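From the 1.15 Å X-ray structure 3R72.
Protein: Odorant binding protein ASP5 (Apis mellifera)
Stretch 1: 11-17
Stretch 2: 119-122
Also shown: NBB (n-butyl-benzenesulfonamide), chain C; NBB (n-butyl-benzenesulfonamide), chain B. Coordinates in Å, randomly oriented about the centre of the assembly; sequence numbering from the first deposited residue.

Stretch 1, residues 11-17: LAKNMRK
Stretch 2 (119-122) FFFP

Packing of the chain's C-terminal end, residues 119-122, against a helix near its start in the odorant binding protein. Backbone: residues 11-17 lie within a longer α-helix, phi/psi near -62/-44, with i to i+4 bonds from Met15 N to Leu11 O (2.9 Å), Arg16 N to Ala12 O (2.9 Å) and Lys17 N to Lys13 O (3.0 Å). Phe119 (-53/139; chi1 175°, chi2 85°) is out of reach of the helix; from it the tail runs inward to end at Pro122, beside Ala12. Phe120 and Phe121 are extended (-144/135 and -139/137) without forming a regular strand, and Pro122 (phi -56°, C-gamma exo) ends the chain in a free carboxylate. The CA atoms nearest each other across the stretches are those of Ala12 and Pro122, 4.7 Å apart. The two stretches bury 231 Å² in all.

Apolar contacts: Ala12 points toward the tail, its CB 4.0 Å from Pro122 CB and 3.9 Å from Phe120 CZ, meeting the phenyl ring (chi1 180°, chi2 91°) at its edge. Met15, in the m, t, m rotamer, also points toward the tail and brings its CE to 4.0 Å from Pro122 CG. Leu11, Asn14 and Lys17 stay out of reach, and Lys13 points away.

Polar contacts: the CA-to-CB bond of Arg16 (t, t, m, chi4 -165°) points sideways to the tail, but the end of the side chain comes nearer. Arg16 NE donates to Pro122 O at 2.8 Å (N-H...O angle 144°), and Arg16 NH2 adds a weak bond to the same Pro122 O at 3.0 Å (132°). The oxygen lies near the guanidinium plane, so one cationic group binds a terminal carboxylate oxygen through two nitrogens.

Ligands: the chain C n-butyl-benzenesulfonamide borders the contact, with C2 3.7 Å from Ala12 CB, C1 3.8 Å from Met15 CE, and C14 over one face of Phe120, 3.6 Å from its CG. In the chain B copy, C5 lies 3.6 Å from Phe121 CD1 (chi1 -169°, chi2 82°).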

# COMPACT_ATOMS: atom_id res chain seq x y z
N LEU A 11 3.17 -11.23 7.67
CA LEU A 11 1.82 -10.89 7.28
C LEU A 11 1.79 -10.32 5.86
O LEU A 11 0.91 -10.67 5.08
CB LEU A 11 1.21 -9.92 8.28
CG LEU A 11 -0.23 -9.48 7.98
CD1 LEU A 11 -1.16 -10.67 7.74
CD2 LEU A 11 -0.77 -8.64 9.11
N ALA A 12 2.76 -9.48 5.52
CA ALA A 12 2.82 -8.91 4.18
C ALA A 12 2.96 -10.02 3.14
O ALA A 12 2.29 -9.98 2.11
CB ALA A 12 3.96 -7.93 4.06
N LYS A 13 3.82 -11.00 3.40
CA LYS A 13 4.06 -12.09 2.44
C LYS A 13 2.80 -12.93 2.26
O LYS A 13 2.50 -13.37 1.15
CB LYS A 13 5.26 -12.96 2.85
CG LYS A 13 6.58 -12.29 2.56
CD LYS A 13 7.78 -13.11 2.99
CE LYS A 13 9.06 -12.34 2.70
NZ LYS A 13 10.27 -12.96 3.29
N ASN A 14 2.06 -13.15 3.35
CA ASN A 14 0.85 -13.94 3.25
C ASN A 14 -0.29 -13.22 2.56
O ASN A 14 -1.04 -13.81 1.80
CB ASN A 14 0.47 -14.51 4.61
CG ASN A 14 1.33 -15.70 4.96
OD1 ASN A 14 1.35 -16.67 4.23
ND2 ASN A 14 2.07 -15.61 6.03
N MET A 15 -0.41 -11.92 2.77
CA MET A 15 -1.37 -11.10 2.02
C MET A 15 -1.01 -11.08 0.53
O MET A 15 -1.88 -11.23 -0.33
CB MET A 15 -1.40 -9.68 2.56
CG MET A 15 -2.02 -9.61 3.94
SD MET A 15 -2.31 -7.94 4.51
CE MET A 15 -0.67 -7.32 4.50
N ARG A 16 0.27 -10.90 0.23
CA ARG A 16 0.71 -10.92 -1.16
C ARG A 16 0.33 -12.23 -1.83
O ARG A 16 -0.23 -12.25 -2.93
CB ARG A 16 2.22 -10.74 -1.27
CG ARG A 16 2.75 -10.99 -2.69
CD ARG A 16 4.23 -10.80 -2.84
NE ARG A 16 4.64 -9.43 -2.63
CZ ARG A 16 5.82 -8.93 -2.99
NH1 ARG A 16 6.74 -9.69 -3.57
NH2 ARG A 16 6.10 -7.66 -2.73
N LYS A 17 0.67 -13.34 -1.17
CA LYS A 17 0.40 -14.67 -1.70
C LYS A 17 -1.03 -14.81 -2.12
O LYS A 17 -1.33 -15.29 -3.22
CB LYS A 17 0.64 -15.74 -0.63
CG LYS A 17 2.06 -16.20 -0.47
CD LYS A 17 2.11 -17.65 0.06
CE LYS A 17 2.99 -17.75 1.28
NZ LYS A 17 3.62 -19.09 1.39
N PHE A 119 9.98 3.34 0.60
CA PHE A 119 8.69 2.78 0.18
C PHE A 119 8.61 1.29 0.42
O PHE A 119 9.56 0.56 0.15
CB PHE A 119 8.50 3.05 -1.29
CG PHE A 119 7.27 2.42 -1.89
CD1 PHE A 119 6.02 3.05 -1.84
CD2 PHE A 119 7.36 1.22 -2.54
CE1 PHE A 119 4.91 2.45 -2.42
CE2 PHE A 119 6.26 0.62 -3.13
CZ PHE A 119 5.04 1.26 -3.08
N PHE A 120 7.45 0.83 0.90
CA PHE A 120 7.12 -0.58 1.05
C PHE A 120 5.64 -0.76 0.75
O PHE A 120 4.83 0.01 1.20
CB PHE A 120 7.41 -1.03 2.48
CG PHE A 120 7.09 -2.49 2.73
CD1 PHE A 120 8.07 -3.44 2.54
CD2 PHE A 120 5.82 -2.90 3.11
CE1 PHE A 120 7.79 -4.79 2.74
CE2 PHE A 120 5.53 -4.25 3.32
CZ PHE A 120 6.52 -5.19 3.13
N PHE A 121 5.31 -1.78 -0.02
CA PHE A 121 3.93 -2.19 -0.22
C PHE A 121 3.94 -3.72 -0.18
O PHE A 121 4.81 -4.34 -0.77
CB PHE A 121 3.38 -1.68 -1.55
CG PHE A 121 1.90 -1.85 -1.67
CD1 PHE A 121 1.04 -0.92 -1.09
CD2 PHE A 121 1.35 -2.96 -2.29
CE1 PHE A 121 -0.33 -1.08 -1.15
CE2 PHE A 121 -0.01 -3.11 -2.37
CZ PHE A 121 -0.86 -2.17 -1.80
N PRO A 122 2.96 -4.34 0.50
CA PRO A 122 2.99 -5.80 0.63
C PRO A 122 3.04 -6.53 -0.71
O PRO A 122 3.78 -7.53 -0.83
CB PRO A 122 1.68 -6.11 1.37
CG PRO A 122 1.43 -4.91 2.16
CD PRO A 122 1.89 -3.75 1.32
OXT PRO A 122 2.33 -6.14 -1.66
O1S NBB C . 2.51 -2.11 4.41
S NBB C . 2.02 -2.01 5.75
O2S NBB C . 0.83 -1.23 5.87
N10 NBB C . 3.16 -1.30 6.63
C11 NBB C . 4.50 -1.86 6.69
C12 NBB C . 5.53 -0.80 7.04
C13 NBB C . 6.86 -1.42 7.46
C14 NBB C . 7.57 -2.05 6.29
C4 NBB C . 1.75 -3.48 6.38
C5 NBB C . 0.67 -3.72 7.25
C6 NBB C . 0.43 -4.98 7.80
C1 NBB C . 1.30 -6.03 7.51
C2 NBB C . 2.37 -5.81 6.66
C3 NBB C . 2.59 -4.55 6.10
O1S NBB B . -2.64 0.61 2.77
S NBB B . -1.31 0.16 2.96
O2S NBB B . -1.07 -1.21 2.63
N10 NBB B . -0.97 0.39 4.51
C11 NBB B . -1.14 1.69 5.12
C12 NBB B . -0.07 1.97 6.16
C13 NBB B . 1.33 2.16 5.57
C14 NBB B . 1.43 3.48 4.84
C4 NBB B . -0.30 1.11 2.09
C5 NBB B . 1.06 0.82 2.10
C6 NBB B . 1.97 1.61 1.38
C1 NBB B . 1.54 2.70 0.63
C2 NBB B . 0.20 2.99 0.59
C3 NBB B . -0.71 2.22 1.31